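Side-chain contacts in endoglucanase (Humicola insolens, PDB 1DYS), which hydrolyses internal beta-1,4-glucosidic linkages of cellulose as a family 6 glycoside hydrolase, contributing to the recycling of plant biomass: residues A[269-272]-A[273-277]; A[27-31]-A[32-36]; A[4-8]-A[9-13]; A[57-60]-A[61-64]; A[170-173]-A[174-177]. One frame throughout, in Å; residues are numbered along the deposited sequence. Where two conformers were deposited one is given.

Contact 1: A[269-272]-A[273-277]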
loop_
_atom_site.group_PDB
_atom_site.type_symbol
_atom_site.label_atom_id
_atom_site.label_comp_id
_atom_site.label_asym_id
_atom_site.label_seq_id
_atom_site.Cartn_x
_atom_site.Cartn_y
_atom_site.Cartn_z
ATOM N N ARG A 269 8.271 10.199 -17.337
ATOM C CA ARG A 269 6.978 10.535 -17.944
ATOM C C ARG A 269 6.950 12.047 -18.150
ATOM O O ARG A 269 7.374 12.780 -17.263
ATOM C CB ARG A 269 5.819 10.199 -16.985
ATOM C CG ARG A 269 5.743 8.714 -16.649
ATOM C CD ARG A 269 4.561 8.340 -15.768
ATOM N NE ARG A 269 4.701 8.980 -14.439
ATOM C CZ ARG A 269 3.779 8.807 -13.499
ATOM N NH1 ARG A 269 2.695 8.093 -13.719
ATOM N NH2 ARG A 269 3.933 9.403 -12.298
ATOM N N VAL A 270 6.544 12.517 -19.324
ATOM C CA VAL A 270 6.431 13.935 -19.617
ATOM C C VAL A 270 5.016 14.215 -20.147
ATOM O O VAL A 270 4.588 13.561 -21.088
ATOM C CB VAL A 270 7.483 14.362 -20.665
ATOM C CG1 VAL A 270 7.334 15.867 -20.925
ATOM C CG2 VAL A 270 8.910 14.128 -20.196
ATOM N N ALA A 271 4.359 15.176 -19.511
ATOM C CA ALA A 271 3.027 15.569 -19.959
ATOM C C ALA A 271 3.141 16.236 -21.324
ATOM O O ALA A 271 4.077 16.988 -21.628
ATOM C CB ALA A 271 2.469 16.568 -18.945
ATOM N N LEU A 272 2.156 15.938 -22.157
ATOM C CA LEU A 272 2.012 16.514 -23.477
ATOM C C LEU A 272 1.030 17.676 -23.338
ATOM O O LEU A 272 0.478 17.940 -22.254
ATOM C CB LEU A 272 1.481 15.508 -24.506
ATOM C CG LEU A 272 2.111 14.104 -24.433
ATOM C CD1 LEU A 272 1.449 13.112 -25.383
ATOM C CD2 LEU A 272 3.601 14.159 -24.742
ATOM N N SER A 273 0.875 18.374 -24.464
ATOM C CA SER A 273 0.034 19.561 -24.495
ATOM C C SER A 273 -1.339 19.342 -23.886
ATOM O O SER A 273 -2.070 18.414 -24.319
ATOM C CB SER A 273 -0.225 20.014 -25.932
ATOM O OG SER A 273 0.721 19.572 -26.876
ATOM N N GLY A 274 -1.703 20.189 -22.940
ATOM C CA GLY A 274 -3.025 20.146 -22.345
ATOM C C GLY A 274 -3.349 19.053 -21.378
ATOM O O GLY A 274 -4.507 18.853 -20.956
ATOM N N ALA A 275 -2.321 18.329 -20.939
ATOM C CA ALA A 275 -2.594 17.211 -20.026
ATOM C C ALA A 275 -3.034 17.700 -18.666
ATOM O O ALA A 275 -3.747 16.972 -17.965
ATOM C CB ALA A 275 -1.389 16.289 -19.926
ATOM N N ARG A 276 -2.564 18.861 -18.226
ATOM C CA ARG A 276 -2.962 19.329 -16.899
ATOM C C ARG A 276 -3.511 20.748 -16.986
ATOM O O ARG A 276 -2.951 21.513 -17.746
ATOM C CB ARG A 276 -1.686 19.400 -16.044
ATOM C CG ARG A 276 -1.179 18.020 -15.642
ATOM C CD ARG A 276 -0.148 18.179 -14.544
ATOM N NE ARG A 276 1.160 18.507 -15.093
ATOM C CZ ARG A 276 2.275 18.384 -14.359
ATOM N NH1 ARG A 276 2.200 17.981 -13.099
ATOM N NH2 ARG A 276 3.428 18.711 -14.926
ATOM N N SER A 277 -4.538 21.096 -16.209
ATOM C CA SER A 277 -5.015 22.470 -16.175
ATOM C C SER A 277 -4.466 23.193 -14.965
ATOM O O SER A 277 -4.479 24.423 -14.834
ATOM C CB SER A 277 -6.559 22.473 -16.165
ATOM O OG SER A 277 -7.023 21.578 -15.168
HETATM O O HOH W 1 -0.045 19.834 -19.648
#

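Contact 2: A[27-31]-A[32-36]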
loop_
_atom_site.group_PDB
_atom_site.type_symbol
_atom_site.label_atom_id
_atom_site.label_comp_id
_atom_site.label_asym_id
_atom_site.label_seq_id
_atom_site.Cartn_x
_atom_site.Cartn_y
_atom_site.Cartn_z
ATOM N N ALA A 27 0.944 -6.875 -25.523
ATOM C CA ALA A 27 -0.286 -6.207 -25.936
ATOM C C ALA A 27 -0.157 -5.569 -27.306
ATOM O O ALA A 27 -1.003 -5.746 -28.199
ATOM C CB ALA A 27 -0.734 -5.180 -24.895
ATOM N N PHE A 28 0.939 -4.858 -27.559
ATOM C CA PHE A 28 1.177 -4.244 -28.855
ATOM C C PHE A 28 1.311 -5.337 -29.918
ATOM O O PHE A 28 0.631 -5.251 -30.939
ATOM C CB PHE A 28 2.439 -3.382 -28.846
ATOM C CG PHE A 28 2.219 -2.005 -28.287
ATOM C CD1 PHE A 28 1.220 -1.164 -28.751
ATOM C CD2 PHE A 28 3.025 -1.598 -27.226
ATOM C CE1 PHE A 28 1.040 0.095 -28.196
ATOM C CE2 PHE A 28 2.848 -0.324 -26.686
ATOM C CZ PHE A 28 1.884 0.509 -27.159
ATOM N N LEU A 29 2.103 -6.376 -29.649
ATOM C CA LEU A 29 2.241 -7.457 -30.626
ATOM C C LEU A 29 0.878 -8.024 -31.028
ATOM O O LEU A 29 0.581 -8.176 -32.225
ATOM C CB LEU A 29 3.089 -8.580 -30.076
ATOM C CG LEU A 29 4.564 -8.706 -30.323
ATOM C CD1 LEU A 29 5.049 -10.071 -29.887
ATOM C CD2 LEU A 29 4.959 -8.368 -31.737
ATOM N N SER A 30 -0.001 -8.266 -30.070
ATOM C CA SER A 30 -1.329 -8.816 -30.274
ATOM C C SER A 30 -2.307 -8.015 -31.105
ATOM O O SER A 30 -3.426 -8.446 -31.426
ATOM C CB SER A 30 -1.917 -9.091 -28.878
ATOM O OG SER A 30 -1.077 -10.047 -28.229
ATOM N N ARG A 31 -1.970 -6.797 -31.479
ATOM C CA ARG A 31 -2.743 -5.938 -32.350
ATOM C C ARG A 31 -1.948 -5.704 -33.635
ATOM O O ARG A 31 -2.263 -4.800 -34.404
ATOM C CB ARG A 31 -3.120 -4.626 -31.681
ATOM C CG ARG A 31 -3.883 -4.882 -30.381
ATOM C CD ARG A 31 -4.450 -3.590 -29.856
ATOM N NE ARG A 31 -3.451 -2.516 -29.750
ATOM C CZ ARG A 31 -3.026 -2.120 -28.543
ATOM N NH1 ARG A 31 -3.493 -2.727 -27.452
ATOM N NH2 ARG A 31 -2.142 -1.141 -28.468
ATOM N N GLY A 32 -0.876 -6.466 -33.814
ATOM C CA GLY A 32 -0.018 -6.355 -34.986
ATOM C C GLY A 32 0.867 -5.116 -35.008
ATOM O O GLY A 32 1.526 -4.806 -36.006
ATOM N N ASP A 33 0.937 -4.426 -33.868
ATOM C CA ASP A 33 1.737 -3.214 -33.773
ATOM C C ASP A 33 3.174 -3.536 -33.376
ATOM O O ASP A 33 3.574 -3.529 -32.207
ATOM C CB ASP A 33 1.062 -2.236 -32.831
ATOM C CG ASP A 33 1.736 -0.896 -32.736
ATOM O OD1 ASP A 33 2.783 -0.673 -33.389
ATOM O OD2 ASP A 33 1.197 -0.026 -32.007
ATOM N N GLN A 34 3.984 -3.782 -34.419
ATOM C CA GLN A 34 5.384 -4.124 -34.236
ATOM C C GLN A 34 6.212 -2.904 -33.836
ATOM O O GLN A 34 7.201 -3.069 -33.111
ATOM C CB GLN A 34 6.018 -4.632 -35.538
ATOM C CG GLN A 34 6.168 -6.130 -35.597
ATOM C CD GLN A 34 4.824 -6.819 -35.464
ATOM O OE1 GLN A 34 4.638 -7.763 -34.704
ATOM N NE2 GLN A 34 3.848 -6.316 -36.221
ATOM N N THR A 35 5.834 -1.761 -34.379
ATOM C CA THR A 35 6.542 -0.513 -34.136
ATOM C C THR A 35 6.551 -0.178 -32.646
ATOM O O THR A 35 7.608 0.111 -32.075
ATOM C CB THR A 35 5.959 0.655 -34.934
ATOM O OG1 THR A 35 6.259 0.431 -36.332
ATOM C CG2 THR A 35 6.595 1.976 -34.527
ATOM N N ASN A 36 5.384 -0.228 -32.023
ATOM C CA ASN A 36 5.383 0.035 -30.564
ATOM C C ASN A 36 5.875 -1.145 -29.765
ATOM O O ASN A 36 6.422 -0.922 -28.658
ATOM C CB ASN A 36 4.006 0.536 -30.135
ATOM C CG ASN A 36 3.730 1.964 -30.492
ATOM O OD1 ASN A 36 4.450 2.909 -30.147
ATOM N ND2 ASN A 36 2.596 2.251 -31.165
HETATM O O HOH W 2 -1.268 -0.136 -31.205
#

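Contact 3: A[4-8]-A[9-13]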
loop_
_atom_site.group_PDB
_atom_site.type_symbol
_atom_site.label_atom_id
_atom_site.label_comp_id
_atom_site.label_asym_id
_atom_site.label_seq_id
_atom_site.Cartn_x
_atom_site.Cartn_y
_atom_site.Cartn_z
ATOM N N ASN A 4 31.145 14.248 -12.092
ATOM C CA ASN A 4 29.733 13.816 -12.198
ATOM C C ASN A 4 29.821 12.309 -12.155
ATOM O O ASN A 4 30.511 11.612 -12.903
ATOM C CB ASN A 4 29.162 14.380 -13.482
ATOM C CG ASN A 4 27.923 13.700 -14.032
ATOM O OD1 ASN A 4 27.350 12.850 -13.350
ATOM N ND2 ASN A 4 27.529 14.063 -15.248
ATOM N N PRO A 5 29.112 11.689 -11.223
ATOM C CA PRO A 5 29.170 10.242 -11.060
ATOM C C PRO A 5 28.604 9.435 -12.209
ATOM O O PRO A 5 28.806 8.215 -12.304
ATOM C CB PRO A 5 28.445 9.930 -9.741
ATOM C CG PRO A 5 27.732 11.204 -9.422
ATOM C CD PRO A 5 28.299 12.358 -10.217
ATOM N N PHE A 6 27.816 10.053 -13.095
ATOM C CA PHE A 6 27.186 9.353 -14.200
ATOM C C PHE A 6 28.086 9.371 -15.453
ATOM O O PHE A 6 27.799 8.680 -16.406
ATOM C CB PHE A 6 25.836 9.976 -14.544
ATOM C CG PHE A 6 24.777 9.727 -13.498
ATOM C CD1 PHE A 6 24.625 10.579 -12.404
ATOM C CD2 PHE A 6 23.953 8.628 -13.616
ATOM C CE1 PHE A 6 23.647 10.357 -11.450
ATOM C CE2 PHE A 6 23.003 8.355 -12.650
ATOM C CZ PHE A 6 22.857 9.233 -11.589
ATOM N N SER A 7 29.068 10.257 -15.442
ATOM C CA SER A 7 30.018 10.386 -16.550
ATOM C C SER A 7 30.617 9.057 -16.972
ATOM O O SER A 7 31.254 8.302 -16.224
ATOM C CB SER A 7 31.164 11.323 -16.124
ATOM O OG SER A 7 31.630 12.085 -17.228
ATOM N N GLY A 8 30.388 8.692 -18.234
ATOM C CA GLY A 8 30.845 7.482 -18.842
ATOM C C GLY A 8 30.183 6.208 -18.349
ATOM O O GLY A 8 30.583 5.106 -18.701
ATOM N N ARG A 9 29.101 6.339 -17.577
ATOM C CA ARG A 9 28.379 5.187 -17.056
ATOM C C ARG A 9 27.009 5.045 -17.708
ATOM O O ARG A 9 26.531 5.953 -18.364
ATOM C CB ARG A 9 28.287 5.306 -15.524
ATOM C CG ARG A 9 29.631 5.089 -14.863
ATOM C CD ARG A 9 29.618 5.057 -13.337
ATOM N NE ARG A 9 30.970 4.723 -12.869
ATOM C CZ ARG A 9 31.744 5.475 -12.105
ATOM N NH1 ARG A 9 31.307 6.648 -11.673
ATOM N NH2 ARG A 9 32.950 5.010 -11.782
ATOM N N THR A 10 26.366 3.898 -17.533
ATOM C CA THR A 10 25.009 3.675 -18.034
ATOM C C THR A 10 24.091 3.439 -16.824
ATOM O O THR A 10 24.472 2.625 -15.994
ATOM C CB THR A 10 24.925 2.430 -18.919
ATOM O OG1 THR A 10 25.733 1.388 -18.347
ATOM C CG2 THR A 10 25.474 2.773 -20.306
ATOM N N LEU A 11 22.976 4.152 -16.734
ATOM C CA LEU A 11 22.029 3.872 -15.634
ATOM C C LEU A 11 21.486 2.465 -15.808
ATOM O O LEU A 11 21.050 1.992 -16.848
ATOM C CB LEU A 11 20.888 4.897 -15.677
ATOM C CG LEU A 11 19.877 4.754 -14.529
ATOM C CD1 LEU A 11 20.474 4.853 -13.128
ATOM C CD2 LEU A 11 18.746 5.767 -14.747
ATOM N N LEU A 12 21.560 1.656 -14.727
ATOM C CA LEU A 12 21.204 0.254 -14.810
ATOM C C LEU A 12 19.726 -0.024 -15.077
ATOM O O LEU A 12 18.877 0.640 -14.483
ATOM C CB LEU A 12 21.676 -0.477 -13.539
ATOM C CG LEU A 12 21.460 -1.996 -13.495
ATOM C CD1 LEU A 12 22.473 -2.760 -14.330
ATOM C CD2 LEU A 12 21.496 -2.480 -12.051
ATOM N N VAL A 13 19.468 -1.003 -15.946
ATOM C CA VAL A 13 18.054 -1.365 -16.170
ATOM C C VAL A 13 17.460 -1.903 -14.870
ATOM O O VAL A 13 18.117 -2.591 -14.084
ATOM C CB VAL A 13 17.949 -2.417 -17.288
ATOM C CG1 VAL A 13 16.684 -3.251 -17.193
ATOM C CG2 VAL A 13 18.076 -1.786 -18.689
#

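Contact 4: A[57-60]-A[61-64]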
loop_
_atom_site.group_PDB
_atom_site.type_symbol
_atom_site.label_atom_id
_atom_site.label_comp_id
_atom_site.label_asym_id
_atom_site.label_seq_id
_atom_site.Cartn_x
_atom_site.Cartn_y
_atom_site.Cartn_z
ATOM N N PHE A 57 10.468 -4.587 3.544
ATOM C CA PHE A 57 10.391 -5.782 2.709
ATOM C C PHE A 57 11.244 -5.601 1.428
ATOM O O PHE A 57 11.899 -6.547 0.992
ATOM C CB PHE A 57 8.936 -6.039 2.343
ATOM C CG PHE A 57 8.676 -7.196 1.426
ATOM C CD1 PHE A 57 8.578 -8.470 1.938
ATOM C CD2 PHE A 57 8.580 -7.021 0.056
ATOM C CE1 PHE A 57 8.336 -9.552 1.109
ATOM C CE2 PHE A 57 8.308 -8.075 -0.787
ATOM C CZ PHE A 57 8.228 -9.352 -0.251
ATOM N N LEU A 58 11.134 -4.465 0.775
ATOM C CA LEU A 58 11.845 -4.175 -0.445
ATOM C C LEU A 58 13.328 -3.922 -0.248
ATOM O O LEU A 58 13.971 -3.771 -1.308
ATOM C CB LEU A 58 11.211 -3.078 -1.297
ATOM C CG LEU A 58 9.775 -3.377 -1.721
ATOM C CD1 LEU A 58 9.095 -2.137 -2.315
ATOM C CD2 LEU A 58 9.762 -4.509 -2.753
ATOM N N LEU A 59 13.903 -3.936 0.946
ATOM C CA LEU A 59 15.385 -3.913 1.011
ATOM C C LEU A 59 15.990 -5.035 0.186
ATOM O O LEU A 59 17.107 -4.851 -0.325
ATOM C CB LEU A 59 15.841 -4.106 2.477
ATOM C CG LEU A 59 15.586 -2.872 3.371
ATOM C CD1 LEU A 59 15.648 -3.314 4.833
ATOM C CD2 LEU A 59 16.656 -1.828 3.081
ATOM N N ARG A 60 15.301 -6.153 -0.022
ATOM C CA ARG A 60 15.743 -7.273 -0.845
ATOM C C ARG A 60 15.965 -6.850 -2.280
ATOM O O ARG A 60 16.829 -7.412 -2.942
ATOM C CB ARG A 60 14.767 -8.457 -0.799
ATOM C CG ARG A 60 13.442 -8.240 -1.516
ATOM C CD ARG A 60 12.371 -9.271 -1.126
ATOM N NE ARG A 60 12.166 -9.315 0.298
ATOM C CZ ARG A 60 11.850 -10.174 1.246
ATOM N NH1 ARG A 60 11.606 -11.466 1.038
ATOM N NH2 ARG A 60 11.796 -9.696 2.494
ATOM N N ASP A 61 15.239 -5.812 -2.781
ATOM C CA ASP A 61 15.483 -5.319 -4.128
ATOM C C ASP A 61 16.868 -4.684 -4.259
ATOM O O ASP A 61 17.367 -4.595 -5.383
ATOM C CB ASP A 61 14.395 -4.356 -4.611
ATOM C CG ASP A 61 13.229 -5.116 -5.224
ATOM O OD1 ASP A 61 13.326 -6.348 -5.395
ATOM O OD2 ASP A 61 12.173 -4.500 -5.546
ATOM N N ILE A 62 17.516 -4.252 -3.142
ATOM C CA ILE A 62 18.880 -3.748 -3.302
ATOM C C ILE A 62 19.813 -4.893 -3.704
ATOM O O ILE A 62 20.694 -4.752 -4.575
ATOM C CB ILE A 62 19.370 -3.092 -1.997
ATOM C CG1 ILE A 62 18.493 -1.890 -1.648
ATOM C CG2 ILE A 62 20.798 -2.575 -2.128
ATOM C CD1 ILE A 62 18.868 -1.286 -0.298
ATOM N N ASP A 63 19.617 -6.068 -3.098
ATOM C CA ASP A 63 20.409 -7.244 -3.476
ATOM C C ASP A 63 20.176 -7.572 -4.951
ATOM O O ASP A 63 21.133 -7.871 -5.689
ATOM C CB ASP A 63 20.127 -8.428 -2.547
ATOM C CG ASP A 63 20.407 -8.080 -1.096
ATOM O OD1 ASP A 63 21.454 -7.494 -0.755
ATOM O OD2 ASP A 63 19.578 -8.368 -0.200
ATOM N N VAL A 64 18.908 -7.493 -5.378
ATOM C CA VAL A 64 18.580 -7.717 -6.776
ATOM C C VAL A 64 19.343 -6.735 -7.677
ATOM O O VAL A 64 19.958 -7.149 -8.675
ATOM C CB VAL A 64 17.074 -7.614 -7.081
ATOM C CG1 VAL A 64 16.837 -7.849 -8.576
ATOM C CG2 VAL A 64 16.302 -8.628 -6.256
#

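Contact 5: A[170-173]-A[174-177]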
loop_
_atom_site.group_PDB
_atom_site.type_symbol
_atom_site.label_atom_id
_atom_site.label_comp_id
_atom_site.label_asym_id
_atom_site.label_seq_id
_atom_site.Cartn_x
_atom_site.Cartn_y
_atom_site.Cartn_z
ATOM N N LEU A 170 25.419 7.087 4.788
ATOM C CA LEU A 170 25.692 6.739 3.410
ATOM C C LEU A 170 26.818 7.543 2.795
ATOM O O LEU A 170 26.748 8.018 1.658
ATOM C CB LEU A 170 24.387 6.963 2.593
ATOM C CG LEU A 170 23.299 5.963 3.018
ATOM C CD1 LEU A 170 21.942 6.390 2.425
ATOM C CD2 LEU A 170 23.580 4.540 2.607
ATOM N N GLN A 171 27.862 7.808 3.603
ATOM C CA GLN A 171 29.021 8.526 3.064
ATOM C C GLN A 171 30.054 7.507 2.580
ATOM O O GLN A 171 30.572 6.747 3.404
ATOM C CB GLN A 171 29.637 9.370 4.172
ATOM C CG GLN A 171 28.818 10.483 4.747
ATOM C CD GLN A 171 28.464 11.577 3.755
ATOM O OE1 GLN A 171 29.341 12.255 3.223
ATOM N NE2 GLN A 171 27.173 11.739 3.528
ATOM N N ALA A 172 30.335 7.451 1.288
ATOM C CA ALA A 172 31.334 6.526 0.743
ATOM C C ALA A 172 31.706 7.012 -0.654
ATOM O O ALA A 172 30.883 7.712 -1.264
ATOM C CB ALA A 172 30.815 5.111 0.676
ATOM N N SER A 173 32.894 6.718 -1.176
ATOM C CA SER A 173 33.225 7.235 -2.501
ATOM C C SER A 173 32.416 6.626 -3.635
ATOM O O SER A 173 32.423 7.213 -4.721
ATOM C CB SER A 173 34.726 7.026 -2.743
ATOM O OG SER A 173 35.004 5.667 -2.994
ATOM N N HIS A 174 31.725 5.501 -3.441
ATOM C CA HIS A 174 30.962 4.854 -4.486
ATOM C C HIS A 174 29.452 5.093 -4.302
ATOM O O HIS A 174 28.655 4.589 -5.076
ATOM C CB HIS A 174 31.258 3.357 -4.582
ATOM C CG HIS A 174 30.833 2.631 -3.330
ATOM N ND1 HIS A 174 31.426 2.843 -2.103
ATOM C CD2 HIS A 174 29.861 1.713 -3.140
ATOM C CE1 HIS A 174 30.839 2.066 -1.205
ATOM N NE2 HIS A 174 29.850 1.394 -1.794
ATOM N N ILE A 175 29.137 5.916 -3.304
ATOM C CA ILE A 175 27.728 6.255 -3.051
ATOM C C ILE A 175 27.522 7.745 -3.291
ATOM O O ILE A 175 28.136 8.612 -2.661
ATOM C CB ILE A 175 27.322 5.936 -1.600
ATOM C CG1 ILE A 175 27.494 4.458 -1.266
ATOM C CG2 ILE A 175 25.868 6.375 -1.362
ATOM C CD1 ILE A 175 27.261 4.155 0.224
ATOM N N HIS A 176 26.618 8.089 -4.230
ATOM C CA HIS A 176 26.355 9.464 -4.626
ATOM C C HIS A 176 24.931 9.870 -4.262
ATOM O O HIS A 176 23.999 9.268 -4.763
ATOM C CB HIS A 176 26.589 9.585 -6.139
ATOM C CG HIS A 176 27.935 8.975 -6.474
ATOM N ND1 HIS A 176 29.118 9.668 -6.253
ATOM C CD2 HIS A 176 28.250 7.749 -6.918
ATOM C CE1 HIS A 176 30.106 8.851 -6.608
ATOM N NE2 HIS A 176 29.631 7.697 -7.013
ATOM N N LEU A 177 24.841 10.778 -3.302
ATOM C CA LEU A 177 23.532 11.124 -2.748
ATOM C C LEU A 177 22.911 12.316 -3.413
ATOM O O LEU A 177 23.523 13.365 -3.568
ATOM C CB LEU A 177 23.690 11.353 -1.242
ATOM C CG LEU A 177 24.252 10.173 -0.442
ATOM C CD1 LEU A 177 24.452 10.572 1.018
ATOM C CD2 LEU A 177 23.345 8.956 -0.539
HETATM O O HOH W 3 28.203 9.350 -0.166
HETATM O O HOH W 4 34.057 3.273 -1.715
#

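Contact 1: A[269-272]-A[273-277]
Backbone torsions bring Leu272 and Ala275 together: Ser273 is extended and Gly274 has a phi of +74°, which folds residues 272-275 into a type II beta turn, directly after strand 270-271, which pairs antiparallel with strand 288-289. The turn is closed by Ala275 N, which donates to Leu272 O at 3.1 Å, moderately bent at 149° and tilted from the carbonyl plane. On the inner side of the bend the two alanine methyls, Ala271 CB and Ala275 CB, meet at 4.0 Å, the apolar contact between the two arms. Leu272 contributes its carbonyl rather than its isobutyl group: at a chi1 of -43° the side chain leads out of the turn to touch Asn341. The positive phi of Gly274 is one that glycine adopts readily. Beyond the turn, Arg276 NH1 bonds to Asn222 OD1, and NH2 to Asn224 OD1; the Arg276 side chain thus ties this surface turn to Asn222, a residue that probably contacts substrate. A second link spans the bend through one water, which donates to Leu272 O at 3.3 Å and accepts from Arg276 N at 3.1 Å.

Contact 2: A[27-31]-A[32-36]
Phe28, on helix 15-29, points at the next helix, and its CB lies 3.6 Å from Asp33 O. With CG anti to the carbonyl carbon (chi1 -82°), the ring turns one face to Asn36, whose CB stands over the centre of that face, 3.4 Å from the centroid and only 5° off the normal: a CH-pi contact. On one flank, CD1 also approaches Asp33 OD2 at 3.4 Å, with CE1 a little farther from the same oxygen; the ring and carboxylate planes are 73° apart. Toward CD2 and CE2 the same face also nears Asn36 O, and CZ at the tip nears Asn36 CB and CG. The backbone between the two helices forms a Schellman motif: Asp33 N donates to Phe28 O, Gly32 N donates to Leu29 O, and Gly32, the C-prime residue, has a positive phi. Asp33 then serves as N-cap of helix 34-46. Its OD1 receives Asn36 N at 3.0 Å from above the carboxylate plane, the capping bond, and its OD2 takes Asn36 ND2 at 2.8 Å on the syn lone pair, which ties the carboxylate to the side-chain amide. A water donates to Asp33 OD2 at 2.6 Å and accepts from Arg31 NH2, while Arg31 NH1 bonds to Gln336 OE1 of helix 332-340.

Contact 3: A[4-8]-A[9-13]
The guanidinium of Arg9 presents its edge to Pro5 O: NH1 donates at 3.0 Å, nearly straight at 161°, and the oxygen lies only 5° out of the guanidinium plane. The Phe6 ring is likewise met at its edge, by Leu11 CD1 at 4.3 Å from Phe6 CE2 near the ring plane, while Asn4 OD1 also lies in plane at the rim. Two overlapping beta turns lead into strand 10-11 of the central parallel sheet. The first, type I from Asn4 to Ser7, is reinforced by an Asx turn in which Phe6 N donates to Asn4 OD1 at 2.8 Å. The second, type II from Phe6 to Arg9, is closed by Arg9 N donating to Phe6 O at 2.9 Å, and Gly8 holds its positive-phi position. The Arg9 side chain doubles back over these turns: it runs extended from CG to NE, and CD passes Pro5 O at 3.4 Å before NH1 reaches the same oxygen. Around the turns, Pro5 packs on His176 and Tyr178 of strand 175-180, Phe6 on Ala305 and Val307 of strand 303-307, and Asn4 ND2 bonds to Asp304 O. Arg9 is thus bonded twice to the preceding residues, its N to Phe6 O and its NH1 to Pro5 O. Because Pro5 O is a neutral carbonyl, the second link is a charged donor on a dipole rather than a salt bridge, and the positive charge probably polarises that peptide group.

Contact 4: A[57-60]-A[61-64]
Asp61 and Leu58 run alongside in the same direction near the N-terminal end of helix 60-74, with Asp61 OD2 3.7 Å from Leu58 CD2 and Asp61 CB close to Leu58 O. The side chain of Leu58 is also about 4 Å from that of Ser54, which probably binds substrate. The bonding changes along the chain: Asp61 N donates to Leu58 O and Ile62 N to Leu59 O, both i to i+3 and met from above the carbonyl planes, before Val64 N makes an i to i+4 bond to Arg60 O in the carbonyl plane. Leu59 and Ile62 have matching conformations, CG and CG1 each turned away from the residue's own carbonyl, which brings the two side chains together, Leu59 CD2 4.1 Å from Ile62 CD1; this pair faces helix 108-126, with Leu59 on Pro119 and Ile62 on Phe120. Arg60 is turned differently. Its CG sits between the backbone N and the carbonyl carbon (chi1 71°), and a bend at chi3 (55°) folds the chain back toward Phe57. There Arg60 NE donates to Phe57 O at 2.9 Å and stands over the centre of the Phe57 ring, 3.8 Å above the ring plane, while Phe57 CE1 lies over the guanidinium. With the guanidinium removed, as by an alanine here, Phe57 O would probably lose this donor, the ring its cover, and Glu115 of the second subunit its salt-bridge mate, Arg60 NH1. Asp63 instead turns to Lys123 for its salt bridge. On the next turn, Val64 CG2 rests 3.6 Å from Arg60 O.

Contact 5: A[170-173]-A[174-177]
Residues 172-175 form a type I beta turn, closed by Ile175 N donating to Ala172 O at 3.2 Å from well above the carbonyl plane, 68° out of it. Inside the bend, the Ala172 methyl touches two residues of the other arm: Ile175 CD1 at 3.7 Å, and the His174 ring, whose CE1 lies 3.6 Å from Ala172 CB. The imidazole stands there because its CG falls between the backbone N and the carbonyl carbon (chi1 64°), and Ile175 CG1 covers one of its faces. His174 NE2 bonds to Leu124 O, while ND1 shares a water with Ser173 OG, so both ring nitrogens have partners. The turn delivers the chain from helix 150-169 into strand 175-180 of the parallel sheet, the helix-to-strand connection of an alpha/beta fold. Leu177 points toward residues 170-173. Its CD2 meets Leu170 CB at 3.9 Å, the two side chains roughly perpendicular, and its CD1 lies 3.5 Å from Leu170 O and also touches Gln171 NE2. Cutting Leu177 back to an alanine would probably open a gap beside Leu170 CB and the amide of Gln171, and uncover one flank of Leu170 O. Gln171 is held from outside, OE1 by Lys212 N and NE2 by Ile167 O. A water adds a second link between the arms, accepting from Ala172 N and lying 2.7 Å from Leu170 O and 2.6 Å from Ile175 O.

Overall arrangement
Contacts 3 and 5 touch directly, Pro5 CB to His176 CG at 3.4 Å, and both lead into strands of the same parallel sheet; their centres lie about 14 Å apart. Each mixes buried apolar side chains with polar atoms on the bend. Contact 4, partly buried, lies near the N-terminal end of helix 60-74 and also joins the second subunit. Contact 1 is a surface turn on the small antiparallel pair, where an alanine methyl pair, the turn bond and a bridging water join the arms. Contact 2, about 30 Å from the chain centre, combines a buried aromatic face with carboxylate capping between two helices; its centre is about 42 Å from that of contact 5.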